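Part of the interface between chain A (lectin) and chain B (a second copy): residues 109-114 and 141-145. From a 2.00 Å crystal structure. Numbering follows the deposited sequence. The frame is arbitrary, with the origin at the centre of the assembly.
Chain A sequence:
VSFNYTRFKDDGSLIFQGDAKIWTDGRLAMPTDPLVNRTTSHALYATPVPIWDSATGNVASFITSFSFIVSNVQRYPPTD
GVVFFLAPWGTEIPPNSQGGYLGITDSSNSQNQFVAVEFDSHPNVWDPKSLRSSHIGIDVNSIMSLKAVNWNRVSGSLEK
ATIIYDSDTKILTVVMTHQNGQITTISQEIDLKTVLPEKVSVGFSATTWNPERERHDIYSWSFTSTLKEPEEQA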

# COMPACT_ATOMS: atom_id res chain seq x y z
N ASN A 109 4.78 15.55 24.68
CA ASN A 109 4.66 16.17 23.36
C ASN A 109 4.28 14.88 22.57
O ASN A 109 4.54 13.83 23.11
CB ASN A 109 6.06 16.59 22.97
CG ASN A 109 6.09 17.59 21.91
OD1 ASN A 109 6.85 17.49 20.98
ND2 ASN A 109 5.30 18.63 22.06
N SER A 110 3.68 14.81 21.39
CA SER A 110 2.87 15.74 20.57
C SER A 110 3.42 16.22 19.25
O SER A 110 2.79 16.06 18.20
CB SER A 110 2.26 16.88 21.30
OG SER A 110 0.98 16.98 20.69
N GLN A 111 4.54 16.91 19.32
CA GLN A 111 5.19 17.40 18.13
C GLN A 111 6.18 16.35 17.62
O GLN A 111 6.94 16.62 16.68
CB GLN A 111 5.90 18.73 18.43
CG GLN A 111 4.92 19.88 18.70
CD GLN A 111 3.91 20.00 17.57
OE1 GLN A 111 4.24 20.51 16.57
NE2 GLN A 111 2.68 19.42 17.73
N ASN A 112 6.18 15.15 18.19
CA ASN A 112 7.19 14.18 17.79
C ASN A 112 7.14 13.85 16.34
O ASN A 112 6.08 13.58 15.80
CB ASN A 112 7.12 12.91 18.62
CG ASN A 112 7.43 13.17 20.07
OD1 ASN A 112 8.52 13.63 20.41
ND2 ASN A 112 6.47 12.86 20.93
N GLN A 113 8.29 13.90 15.70
CA GLN A 113 8.34 13.80 14.28
C GLN A 113 9.49 12.85 13.87
O GLN A 113 10.65 13.16 14.09
CB GLN A 113 8.54 15.20 13.70
CG GLN A 113 8.21 15.21 12.26
CD GLN A 113 8.43 16.55 11.64
OE1 GLN A 113 8.66 17.53 12.33
NE2 GLN A 113 8.33 16.61 10.33
N PHE A 114 9.16 11.70 13.32
CA PHE A 114 10.20 10.69 13.02
C PHE A 114 9.54 9.52 12.38
O PHE A 114 8.30 9.30 12.47
CB PHE A 114 10.96 10.22 14.31
CG PHE A 114 10.08 9.47 15.28
CD1 PHE A 114 9.83 8.11 15.10
CD2 PHE A 114 9.45 10.14 16.31
CE1 PHE A 114 8.96 7.44 15.93
CE2 PHE A 114 8.56 9.49 17.16
CZ PHE A 114 8.32 8.15 16.98
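Chain B 141-145: NSIMS

How does the chain B segment run against chain A? Both stretches are irregular loops, and their register advances together: the CA atoms of Ser A110 and Ser B142 lie 6.7 Å apart, and those of Gln A111 and Met B144 lie 7.5 Å apart. Asn B141, with a positive phi of 65°, stays out of reach before the contact begins.

How do Ser B142 and the Ile B143 backbone reach polar atoms of chain A, with no direct hydrogen bond across? Through two waters. One lies 2.7 Å from Ser B142 OG and also reaches Ser A110 O and Asn A112 O. The other donates to Ser A110 O (2.7 Å) and accepts from Ile B143 N (3.0 Å), linking the two backbones. Within chain B, Met B144 N donates to Ser B142 OG at 3.2 Å.

Where does the Ile B143 side chain go? Its CA-to-CB bond points toward chain A but its end, CD1, leads away; the CG2 branch lies 3.7 Å from Gln A111 NE2 and 4.2 Å from Ser A110 O.

Which residue makes the main contact? The CA-to-CB bond of Met B144 points toward chain A; with rotamers m, t, m, its CE lies 3.4 Å from Gln A111 O and 3.5 Å from Gln A113 CB. Ser B145 lies beyond reach.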

# COMPACT_ATOMS: atom_id res chain seq x y z
N ASN B 141 -2.77 9.00 15.46
CA ASN B 141 -2.05 9.16 16.75
C ASN B 141 -1.12 10.37 16.81
O ASN B 141 -0.33 10.45 17.71
CB ASN B 141 -1.22 7.91 17.16
CG ASN B 141 -2.06 6.68 17.31
OD1 ASN B 141 -1.54 5.54 17.24
ND2 ASN B 141 -3.33 6.86 17.54
N SER B 142 -1.19 11.24 15.81
CA SER B 142 -0.43 12.44 15.71
C SER B 142 -1.25 13.55 14.97
O SER B 142 -1.96 13.26 14.00
CB SER B 142 0.87 12.10 14.94
OG SER B 142 1.73 13.22 14.80
N ILE B 143 -1.12 14.78 15.45
CA ILE B 143 -1.56 16.03 14.75
C ILE B 143 -0.82 16.31 13.42
O ILE B 143 -1.26 17.11 12.55
CB ILE B 143 -1.52 17.25 15.72
CG1 ILE B 143 -2.60 18.29 15.39
CG2 ILE B 143 -0.10 17.89 15.79
CD1 ILE B 143 -4.02 17.68 15.17
N MET B 144 0.30 15.61 13.26
CA MET B 144 1.08 15.73 12.07
C MET B 144 0.63 14.60 11.15
O MET B 144 0.95 13.44 11.39
CB MET B 144 2.59 15.74 12.41
CG MET B 144 2.92 16.81 13.49
SD MET B 144 4.70 16.97 13.76
CE MET B 144 5.10 15.28 14.17
N SER B 145 -0.13 14.98 10.11
CA SER B 145 -0.76 14.05 9.20
C SER B 145 0.26 13.11 8.59
O SER B 145 1.36 13.54 8.14
CB SER B 145 -1.49 14.82 8.10
OG SER B 145 -2.47 15.66 8.69
O HOH W 1 0.39 14.90 18.02
O HOH W 2 3.55 13.80 16.67